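Side-chain contacts in nucleoporin p58/p45 (Homo sapiens, PDB 4JO7), which is a component of the nuclear pore complex, probably contributing to the trafficking of proteins and mRNA across the nuclear envelope: residues F[54-57]-F[58-62]; F[12-15]-F[16-20]; F[71-74]-F[75-79]; F[4-7]-F[8-12]. All coordinates share one frame; numbering follows the deposited sequence.

Interaction 1. Residues F[54-57]-F[58-62]; sequences YQTF and VALAA
Y54 and V58, one helical turn apart, make a CH-pi contact in the conformer described here, one of two modelled for Y54: the methyl CG2 of V58 sits over one face of the Y54 ring, 3.9 Å from its centroid and 19° off the normal. The methyl is shifted toward the phenol end, where V58 CG2 comes within 3.7 Å of Y54 CZ. In this conformer Y54 has CG anti to its N (chi1 155°), which swings the ring along the helix toward V58. Looser apolar packing joins T56 and L60, whose side chains run side by side, with T56 CG2 4.0 Å from L60 CD1. L60 also lays its CG 3.4 Å from the carbonyl oxygen T56 O.

Both segments are part of helix 43-85, the second of two long helices packed as a hairpin, and Y54, F57 and V58 all rest on L18 of helix 2-29. Among the polar contacts, i to i+4 backbone bonds tie 54-57 to 58-61, for instance L60 N to T56 O at 2.9 Å. The T56 hydroxyl OG1 bonds back to K52 O and also to Q77 OE1 of the second subunit, while F57 packs on Y78 of that same subunit. R22 makes a cation-pi contact with Y54.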
loop_
_atom_site.group_PDB
_atom_site.type_symbol
_atom_site.label_atom_id
_atom_site.label_comp_id
_atom_site.label_asym_id
_atom_site.label_seq_id
_atom_site.Cartn_x
_atom_site.Cartn_y
_atom_site.Cartn_z
ATOM N N TYR F 54 -7.447 -16.436 -4.890
ATOM C CA TYR F 54 -7.403 -16.401 -3.435
ATOM C C TYR F 54 -5.987 -16.094 -2.962
ATOM O O TYR F 54 -5.772 -15.320 -2.028
ATOM C CB TYR F 54 -7.877 -17.747 -2.883
ATOM C CG TYR F 54 -7.365 -18.088 -1.503
ATOM C CD1 TYR F 54 -8.045 -17.671 -0.370
ATOM C CD2 TYR F 54 -6.212 -18.843 -1.336
ATOM C CE1 TYR F 54 -7.587 -17.984 0.891
ATOM C CE2 TYR F 54 -5.743 -19.159 -0.076
ATOM C CZ TYR F 54 -6.439 -18.730 1.032
ATOM O OH TYR F 54 -5.986 -19.038 2.290
ATOM N N GLN F 55 -5.015 -16.713 -3.623
ATOM C CA GLN F 55 -3.618 -16.483 -3.277
ATOM C C GLN F 55 -3.215 -15.026 -3.503
ATOM O O GLN F 55 -2.425 -14.469 -2.744
ATOM C CB GLN F 55 -2.713 -17.452 -4.045
ATOM C CG GLN F 55 -2.889 -18.891 -3.569
ATOM C CD GLN F 55 -2.021 -19.888 -4.313
ATOM O OE1 GLN F 55 -1.887 -19.827 -5.536
ATOM N NE2 GLN F 55 -1.416 -20.808 -3.572
ATOM N N THR F 56 -3.774 -14.394 -4.526
ATOM C CA THR F 56 -3.470 -12.992 -4.787
ATOM C C THR F 56 -4.058 -12.108 -3.683
ATOM O O THR F 56 -3.418 -11.153 -3.241
ATOM C CB THR F 56 -3.982 -12.565 -6.171
ATOM O OG1 THR F 56 -3.386 -13.401 -7.169
ATOM C CG2 THR F 56 -3.642 -11.116 -6.460
ATOM N N PHE F 57 -5.260 -12.433 -3.215
ATOM C CA PHE F 57 -5.872 -11.669 -2.133
ATOM C C PHE F 57 -5.054 -11.775 -0.846
ATOM O O PHE F 57 -4.892 -10.791 -0.128
ATOM C CB PHE F 57 -7.313 -12.129 -1.872
ATOM C CG PHE F 57 -8.329 -11.458 -2.752
ATOM C CD1 PHE F 57 -8.703 -10.146 -2.517
ATOM C CD2 PHE F 57 -8.904 -12.136 -3.817
ATOM C CE1 PHE F 57 -9.643 -9.518 -3.322
ATOM C CE2 PHE F 57 -9.842 -11.513 -4.628
ATOM C CZ PHE F 57 -10.211 -10.207 -4.382
ATOM N N VAL F 58 -4.561 -12.971 -0.542
ATOM C CA VAL F 58 -3.769 -13.162 0.671
ATOM C C VAL F 58 -2.487 -12.328 0.579
ATOM O O VAL F 58 -2.096 -11.663 1.545
ATOM C CB VAL F 58 -3.401 -14.631 0.889
ATOM C CG1 VAL F 58 -2.490 -14.781 2.109
ATOM C CG2 VAL F 58 -4.656 -15.478 1.055
ATOM N N ALA F 59 -1.846 -12.378 -0.583
ATOM C CA ALA F 59 -0.642 -11.595 -0.850
ATOM C C ALA F 59 -0.904 -10.103 -0.672
ATOM O O ALA F 59 -0.129 -9.405 -0.018
ATOM C CB ALA F 59 -0.133 -11.873 -2.249
ATOM N N LEU F 60 -1.996 -9.608 -1.249
ATOM C CA LEU F 60 -2.303 -8.182 -1.177
ATOM C C LEU F 60 -2.514 -7.728 0.263
ATOM O O LEU F 60 -2.047 -6.660 0.652
ATOM C CB LEU F 60 -3.542 -7.846 -2.012
ATOM C CG LEU F 60 -3.310 -7.815 -3.524
ATOM C CD1 LEU F 60 -4.633 -7.885 -4.282
ATOM C CD2 LEU F 60 -2.529 -6.567 -3.899
ATOM N N ALA F 61 -3.202 -8.537 1.061
ATOM C CA ALA F 61 -3.442 -8.183 2.451
ATOM C C ALA F 61 -2.120 -8.097 3.205
ATOM O O ALA F 61 -1.907 -7.173 3.988
ATOM C CB ALA F 61 -4.376 -9.190 3.124
ATOM N N ALA F 62 -1.236 -9.062 2.975
ATOM C CA ALA F 62 0.072 -9.049 3.615
ATOM C C ALA F 62 0.895 -7.849 3.175
ATOM O O ALA F 62 1.596 -7.239 3.988
ATOM C CB ALA F 62 0.818 -10.347 3.342
#

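Interaction 2. Residues F[12-15]-F[16-20]; sequences QQFE and VQLQQ
F14 and L18 carry this contact, an i to i+4 pair on helix 2-29, the first arm of a two-helix hairpin in a region predicted to be coiled coil. The leucine offers both methyls to the same side of the ring, the run CD2-CE2-CZ of F14. L18 CD1 comes to 3.4 Å from F14 CE2, a close approach, and L18 CD2 lies 3.9 Å from F14 CZ. The branch carbon L18 CG is wedged between ring and backbone, 3.6 Å from F14 CE2 and 3.4 Å from F14 O. The two side chains meet at a slant. Different first torsions bring them together: F14 holds CG anti to its N (chi1 -174°), leaning its ring along the helix toward the next turn, whereas L18 keeps CG anti to its own carbonyl carbon (chi1 -75°) and leans back to meet it.

Behind these side chains the main chain fixes the spacing. L18 N donates to F14 O at 2.9 Å, and its neighbours in the same ladder run from V16 to Q12, Q17 to Q13 and Q19 to E15.

Farther out, helix 43-85 closes over the pair: F14 touches A61, and L18 is covered by the same helix. A chain of another protein also packs against F14, Q17 and L18, so that the pair lies buried between the second helix and this partner chain. On the exposed side, Q19 CG rests 3.3 Å from E15 O.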
loop_
_atom_site.group_PDB
_atom_site.type_symbol
_atom_site.label_atom_id
_atom_site.label_comp_id
_atom_site.label_asym_id
_atom_site.label_seq_id
_atom_site.Cartn_x
_atom_site.Cartn_y
_atom_site.Cartn_z
ATOM N N GLN F 12 -7.403 -9.395 10.839
ATOM C CA GLN F 12 -7.828 -10.677 11.386
ATOM C C GLN F 12 -9.186 -11.065 10.802
ATOM O O GLN F 12 -9.397 -12.205 10.413
ATOM C CB GLN F 12 -7.898 -10.630 12.914
ATOM C CG GLN F 12 -6.638 -10.099 13.606
ATOM C CD GLN F 12 -5.347 -10.383 12.846
ATOM O OE1 GLN F 12 -5.091 -11.514 12.425
ATOM N NE2 GLN F 12 -4.520 -9.351 12.674
ATOM N N GLN F 13 -10.101 -10.108 10.721
ATOM C CA GLN F 13 -11.416 -10.382 10.163
ATOM C C GLN F 13 -11.337 -10.710 8.672
ATOM O O GLN F 13 -12.099 -11.535 8.171
ATOM C CB GLN F 13 -12.355 -9.203 10.419
ATOM C CG GLN F 13 -12.746 -9.073 11.890
ATOM C CD GLN F 13 -13.527 -7.810 12.192
ATOM O OE1 GLN F 13 -13.707 -6.954 11.330
ATOM N NE2 GLN F 13 -13.987 -7.684 13.431
ATOM N N PHE F 14 -10.397 -10.084 7.976
ATOM C CA PHE F 14 -10.199 -10.340 6.554
ATOM C C PHE F 14 -9.750 -11.778 6.333
ATOM O O PHE F 14 -10.255 -12.467 5.450
ATOM C CB PHE F 14 -9.156 -9.374 5.986
ATOM C CG PHE F 14 -8.991 -9.467 4.497
ATOM C CD1 PHE F 14 -9.891 -8.851 3.651
ATOM C CD2 PHE F 14 -7.936 -10.172 3.946
ATOM C CE1 PHE F 14 -9.743 -8.935 2.280
ATOM C CE2 PHE F 14 -7.784 -10.255 2.577
ATOM C CZ PHE F 14 -8.686 -9.634 1.747
ATOM N N GLU F 15 -8.808 -12.234 7.151
ATOM C CA GLU F 15 -8.320 -13.601 7.064
ATOM C C GLU F 15 -9.441 -14.614 7.267
ATOM O O GLU F 15 -9.536 -15.597 6.534
ATOM C CB GLU F 15 -7.222 -13.840 8.094
ATOM C CG GLU F 15 -5.923 -13.123 7.778
ATOM C CD GLU F 15 -4.833 -13.483 8.751
ATOM O OE1 GLU F 15 -4.369 -14.645 8.715
ATOM O OE2 GLU F 15 -4.456 -12.613 9.557
ATOM N N VAL F 16 -10.285 -14.378 8.263
ATOM C CA VAL F 16 -11.420 -15.259 8.509
ATOM C C VAL F 16 -12.330 -15.301 7.288
ATOM O O VAL F 16 -12.723 -16.376 6.832
ATOM C CB VAL F 16 -12.229 -14.807 9.747
ATOM C CG1 VAL F 16 -13.540 -15.568 9.840
ATOM C CG2 VAL F 16 -11.401 -15.000 11.012
ATOM N N GLN F 17 -12.658 -14.125 6.768
ATOM C CA GLN F 17 -13.529 -14.001 5.606
ATOM C C GLN F 17 -12.960 -14.755 4.409
ATOM O O GLN F 17 -13.694 -15.452 3.706
ATOM C CB GLN F 17 -13.732 -12.527 5.258
ATOM C CG GLN F 17 -14.597 -12.286 4.034
ATOM C CD GLN F 17 -14.818 -10.810 3.765
ATOM O OE1 GLN F 17 -14.081 -10.188 2.997
ATOM N NE2 GLN F 17 -15.831 -10.240 4.405
ATOM N N LEU F 18 -11.656 -14.620 4.177
ATOM C CA LEU F 18 -11.011 -15.319 3.067
ATOM C C LEU F 18 -11.203 -16.823 3.192
ATOM O O LEU F 18 -11.499 -17.499 2.207
ATOM C CB LEU F 18 -9.514 -15.005 3.000
ATOM C CG LEU F 18 -9.084 -13.636 2.469
ATOM C CD1 LEU F 18 -7.567 -13.600 2.339
ATOM C CD2 LEU F 18 -9.740 -13.311 1.133
ATOM N N GLN F 19 -11.032 -17.347 4.403
ATOM C CA GLN F 19 -11.194 -18.779 4.644
ATOM C C GLN F 19 -12.630 -19.211 4.362
ATOM O O GLN F 19 -12.868 -20.184 3.654
ATOM C CB GLN F 19 -10.817 -19.131 6.085
ATOM C CG GLN F 19 -9.348 -18.931 6.411
ATOM C CD GLN F 19 -8.468 -20.039 5.865
ATOM O OE1 GLN F 19 -8.938 -20.924 5.148
ATOM N NE2 GLN F 19 -7.183 -19.999 6.207
ATOM N N GLN F 20 -13.582 -18.471 4.914
ATOM C CA GLN F 20 -14.995 -18.777 4.738
ATOM C C GLN F 20 -15.407 -18.691 3.266
ATOM O O GLN F 20 -15.969 -19.634 2.714
ATOM C CB GLN F 20 -15.845 -17.825 5.585
ATOM C CG GLN F 20 -15.621 -17.975 7.087
ATOM C CD GLN F 20 -16.352 -16.923 7.902
ATOM O OE1 GLN F 20 -16.638 -15.829 7.415
ATOM N NE2 GLN F 20 -16.657 -17.251 9.152
#

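Interaction 3. Residues F[71-74]-F[75-79]; sequences VKVL and KEQYL
V71 starts the run by accepting a backbone bond from K75 N through its carbonyl oxygen, while its own side chain packs on L60 of the second subunit. K72 does likewise for E76 N, and the aliphatic part of E76 lies back on that carbonyl, with E76 CG 3.3 Å from K72 O. The ammonium of K72 extends away along a fully stretched chain to a salt bridge with E69.

V73 is crossed by Q77. The methyl V73 CG1 meets the terminal amide, 3.7 Å from Q77 NE2 and 3.8 Å from Q77 CD. Q77 N bonds to V73 O at 2.9 Å, and Q77 OE1 has its partner in T56 of the second subunit.

L74 comes last, and meets Y78 at a slant. Its CG stands anti to its N (chi1 -175°), carrying L74 CD1 to 3.7 Å from Y78 CE1. The same ring carbon lies 3.9 Å from L74 CG, and Y78 CD1 comes 3.3 Å from L74 O. F57 of the second subunit packs on L74, and the phenol OH hydrogen-bonds to a polar side chain in a chain of another protein. The whole is an i to i+4 ladder on helix 43-85, whose buried residues V71, L74 and Y78 pack against the second subunit and chains of another protein in an all-helical, four-chain assembly.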
loop_
_atom_site.group_PDB
_atom_site.type_symbol
_atom_site.label_atom_id
_atom_site.label_comp_id
_atom_site.label_asym_id
_atom_site.label_seq_id
_atom_site.Cartn_x
_atom_site.Cartn_y
_atom_site.Cartn_z
ATOM N N VAL F 71 4.948 2.548 7.410
ATOM C CA VAL F 71 4.534 3.914 7.724
ATOM C C VAL F 71 4.738 4.195 9.225
ATOM O O VAL F 71 5.061 5.319 9.625
ATOM C CB VAL F 71 3.090 4.181 7.281
ATOM C CG1 VAL F 71 2.599 5.508 7.825
ATOM C CG2 VAL F 71 3.011 4.166 5.751
ATOM N N LYS F 72 4.584 3.164 10.046
ATOM C CA LYS F 72 4.906 3.280 11.465
ATOM C C LYS F 72 6.399 3.544 11.657
ATOM O O LYS F 72 6.785 4.375 12.474
ATOM C CB LYS F 72 4.513 2.015 12.228
ATOM C CG LYS F 72 3.022 1.736 12.296
ATOM C CD LYS F 72 2.765 0.513 13.170
ATOM C CE LYS F 72 1.299 0.085 13.138
ATOM N NZ LYS F 72 1.084 -1.166 13.905
ATOM N N VAL F 73 7.235 2.814 10.925
ATOM C CA VAL F 73 8.678 3.053 10.944
ATOM C C VAL F 73 8.987 4.490 10.532
ATOM O O VAL F 73 9.772 5.182 11.193
ATOM C CB VAL F 73 9.431 2.059 10.028
ATOM C CG1 VAL F 73 10.902 2.464 9.878
ATOM C CG2 VAL F 73 9.308 0.641 10.563
ATOM N N LEU F 74 8.346 4.951 9.462
ATOM C CA LEU F 74 8.547 6.308 8.977
ATOM C C LEU F 74 8.273 7.320 10.085
ATOM O O LEU F 74 9.059 8.250 10.291
ATOM C CB LEU F 74 7.651 6.590 7.770
ATOM C CG LEU F 74 7.837 7.943 7.087
ATOM C CD1 LEU F 74 9.256 8.064 6.530
ATOM C CD2 LEU F 74 6.800 8.165 5.978
ATOM N N LYS F 75 7.170 7.125 10.805
ATOM C CA LYS F 75 6.809 8.022 11.908
ATOM C C LYS F 75 7.875 8.009 12.994
ATOM O O LYS F 75 8.243 9.062 13.510
ATOM C CB LYS F 75 5.446 7.657 12.503
ATOM C CG LYS F 75 4.987 8.619 13.598
ATOM C CD LYS F 75 3.612 8.274 14.143
ATOM C CE LYS F 75 3.159 9.318 15.160
ATOM N NZ LYS F 75 1.778 9.053 15.654
ATOM N N GLU F 76 8.376 6.822 13.334
ATOM C CA GLU F 76 9.404 6.690 14.364
ATOM C C GLU F 76 10.667 7.445 13.968
ATOM O O GLU F 76 11.314 8.095 14.796
ATOM C CB GLU F 76 9.750 5.219 14.599
ATOM C CG GLU F 76 8.623 4.395 15.176
ATOM C CD GLU F 76 9.037 2.962 15.458
ATOM O OE1 GLU F 76 10.046 2.504 14.877
ATOM O OE2 GLU F 76 8.356 2.295 16.265
ATOM N N GLN F 77 11.015 7.352 12.693
ATOM C CA GLN F 77 12.189 8.027 12.170
ATOM C C GLN F 77 11.998 9.547 12.158
ATOM O O GLN F 77 12.940 10.291 12.445
ATOM C CB GLN F 77 12.503 7.480 10.778
ATOM C CG GLN F 77 12.954 6.025 10.828
ATOM C CD GLN F 77 13.235 5.456 9.455
ATOM O OE1 GLN F 77 12.718 5.946 8.457
ATOM N NE2 GLN F 77 14.055 4.414 9.398
ATOM N N TYR F 78 10.788 10.006 11.837
ATOM C CA TYR F 78 10.460 11.435 11.938
ATOM C C TYR F 78 10.712 11.926 13.358
ATOM O O TYR F 78 11.348 12.959 13.576
ATOM C CB TYR F 78 8.990 11.703 11.612
ATOM C CG TYR F 78 8.638 11.909 10.156
ATOM C CD1 TYR F 78 9.397 11.350 9.136
ATOM C CD2 TYR F 78 7.535 12.672 9.809
ATOM C CE1 TYR F 78 9.064 11.545 7.817
ATOM C CE2 TYR F 78 7.193 12.872 8.496
ATOM C CZ TYR F 78 7.954 12.306 7.499
ATOM O OH TYR F 78 7.591 12.521 6.190
ATOM N N LEU F 79 10.181 11.187 14.321
ATOM C CA LEU F 79 10.301 11.553 15.732
ATOM C C LEU F 79 11.753 11.536 16.179
ATOM O O LEU F 79 12.192 12.407 16.935
ATOM C CB LEU F 79 9.484 10.597 16.596
ATOM C CG LEU F 79 7.970 10.657 16.390
ATOM C CD1 LEU F 79 7.272 9.613 17.242
ATOM C CD2 LEU F 79 7.449 12.032 16.714
#

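Interaction 4. Residues F[4-7]-F[8-12]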
loop_
_atom_site.group_PDB
_atom_site.type_symbol
_atom_site.label_atom_id
_atom_site.label_comp_id
_atom_site.label_asym_id
_atom_site.label_seq_id
_atom_site.Cartn_x
_atom_site.Cartn_y
_atom_site.Cartn_z
ATOM N N ALA F 4 -4.594 2.012 14.690
ATOM C CA ALA F 4 -3.699 0.862 14.593
ATOM C C ALA F 4 -4.369 -0.414 15.110
ATOM O O ALA F 4 -4.182 -1.495 14.552
ATOM C CB ALA F 4 -2.411 1.125 15.339
ATOM N N ASP F 5 -5.147 -0.290 16.180
ATOM C CA ASP F 5 -5.879 -1.435 16.705
ATOM C C ASP F 5 -6.967 -1.881 15.727
ATOM O O ASP F 5 -7.176 -3.071 15.513
ATOM C CB ASP F 5 -6.481 -1.108 18.071
ATOM C CG ASP F 5 -5.451 -1.188 19.193
ATOM O OD1 ASP F 5 -4.294 -1.572 18.919
ATOM O OD2 ASP F 5 -5.800 -0.882 20.351
ATOM N N TYR F 6 -7.668 -0.917 15.146
ATOM C CA TYR F 6 -8.729 -1.222 14.201
ATOM C C TYR F 6 -8.139 -1.892 12.946
ATOM O O TYR F 6 -8.712 -2.836 12.416
ATOM C CB TYR F 6 -9.486 0.061 13.857
ATOM C CG TYR F 6 -10.725 -0.136 13.017
ATOM C CD1 TYR F 6 -11.742 -0.984 13.427
ATOM C CD2 TYR F 6 -10.888 0.557 11.827
ATOM C CE1 TYR F 6 -12.883 -1.152 12.659
ATOM C CE2 TYR F 6 -12.020 0.397 11.057
ATOM C CZ TYR F 6 -13.012 -0.459 11.477
ATOM O OH TYR F 6 -14.141 -0.613 10.705
ATOM N N PHE F 7 -6.970 -1.433 12.499
ATOM C CA PHE F 7 -6.307 -2.050 11.347
ATOM C C PHE F 7 -6.030 -3.529 11.630
ATOM O O PHE F 7 -6.302 -4.401 10.799
ATOM C CB PHE F 7 -5.004 -1.295 11.016
ATOM C CG PHE F 7 -4.350 -1.724 9.722
ATOM C CD1 PHE F 7 -3.560 -2.861 9.671
ATOM C CD2 PHE F 7 -4.505 -0.973 8.572
ATOM C CE1 PHE F 7 -2.954 -3.257 8.493
ATOM C CE2 PHE F 7 -3.895 -1.360 7.381
ATOM C CZ PHE F 7 -3.121 -2.507 7.344
ATOM N N ARG F 8 -5.497 -3.808 12.816
ATOM C CA ARG F 8 -5.170 -5.164 13.217
ATOM C C ARG F 8 -6.426 -6.036 13.226
ATOM O O ARG F 8 -6.417 -7.162 12.731
ATOM C CB ARG F 8 -4.514 -5.143 14.604
ATOM C CG ARG F 8 -4.000 -6.487 15.082
ATOM C CD ARG F 8 -3.359 -6.371 16.470
ATOM N NE ARG F 8 -2.236 -5.430 16.487
ATOM C CZ ARG F 8 -2.242 -4.231 17.071
ATOM N NH1 ARG F 8 -3.311 -3.778 17.715
ATOM N NH2 ARG F 8 -1.159 -3.475 17.014
ATOM N N ILE F 9 -7.512 -5.499 13.774
ATOM C CA ILE F 9 -8.788 -6.207 13.819
ATOM C C ILE F 9 -9.328 -6.489 12.418
ATOM O O ILE F 9 -9.830 -7.582 12.144
ATOM C CB ILE F 9 -9.842 -5.410 14.608
ATOM C CG1 ILE F 9 -9.508 -5.432 16.104
ATOM C CG2 ILE F 9 -11.235 -5.985 14.383
ATOM C CD1 ILE F 9 -10.349 -4.481 16.927
ATOM N N LEU F 10 -9.235 -5.502 11.536
ATOM C CA LEU F 10 -9.687 -5.678 10.153
ATOM C C LEU F 10 -8.893 -6.765 9.434
ATOM O O LEU F 10 -9.457 -7.540 8.665
ATOM C CB LEU F 10 -9.608 -4.362 9.374
ATOM C CG LEU F 10 -10.620 -3.281 9.762
ATOM C CD1 LEU F 10 -10.415 -2.031 8.931
ATOM C CD2 LEU F 10 -12.057 -3.782 9.617
ATOM N N VAL F 11 -7.591 -6.833 9.680
ATOM C CA VAL F 11 -6.767 -7.861 9.049
ATOM C C VAL F 11 -7.159 -9.257 9.540
ATOM O O VAL F 11 -7.236 -10.198 8.753
ATOM C CB VAL F 11 -5.260 -7.613 9.286
ATOM C CG1 VAL F 11 -4.439 -8.813 8.865
ATOM C CG2 VAL F 11 -4.801 -6.367 8.536
ATOM N N GLN F 12 -7.403 -9.395 10.839
ATOM C CA GLN F 12 -7.828 -10.677 11.386
ATOM C C GLN F 12 -9.186 -11.065 10.802
ATOM O O GLN F 12 -9.397 -12.205 10.413
ATOM C CB GLN F 12 -7.898 -10.630 12.914
ATOM C CG GLN F 12 -6.638 -10.099 13.606
ATOM C CD GLN F 12 -5.347 -10.383 12.846
ATOM O OE1 GLN F 12 -5.091 -11.514 12.425
ATOM N NE2 GLN F 12 -4.520 -9.351 12.674
HETATM O O HOH W 1 -6.355 -5.028 17.984
#
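The Y6 ring takes the isopropyl end of L10 on one face: L10 CG stands over the ring centre, and L10 CD1 lies 4.0 Å from the centroid, 27° off the normal. The nearest ring atom is Y6 CE2, 3.6 Å from L10 CD1, while L10 CD2 sits by the phenol end. The R8 guanidinium has A4 O over one face, offset toward the rim, and D5 at its edge. F7 presents its ring edge to R8 N, and V11 CG2 comes in obliquely, 3.6 Å from F7 CE1.

D5 and R8 form the salt bridge. R8 NH1 donates to D5 OD1 at 2.7 Å with an N-H...O angle of 145°; the oxygen lies in the guanidinium plane but is approached from above the carboxylate plane, the two planes being 63° apart. R8 folds back at its third torsion to reach it, and a water donates to D5 O and weakly accepts from the same NH1.

All this lies near the start of helix 2-29, the first arm of the helical hairpin, predicted as coiled coil. F7 stacks on H68 of helix 43-85, and Y6 hydrogen-bonds through OH to a polar side chain in a chain of another protein, which also packs on L10 and V11.

Backbone bonds run from 8-11 back to 4-7. R8 O is gripped twice, by Q12 N at 3.1 Å and by Q12 NE2 at 2.9 Å, the two donors arriving from opposite faces of the carbonyl plane.

In the fold
From the N terminus, interaction 4 comes first on helix 2-29 and runs directly into interaction 2, sharing Q12. After the connection between the helices, where 36-38 are not modelled, interaction 1 and then interaction 3 follow on helix 43-85. Each is a local contact between residues three or four apart, about one helical turn, so the four stand in series and none nests within or crosses another. The hairpin brings interactions 1 and 2 together: A61 CB meets F14 CE2 at 3.6 Å, and V58 CG2 meets L18 CD1 at 3.7 Å. Interactions 3 and 4 approach to about 4 Å between nearest atoms without touching. Interactions 1 and 3 both also face the second subunit.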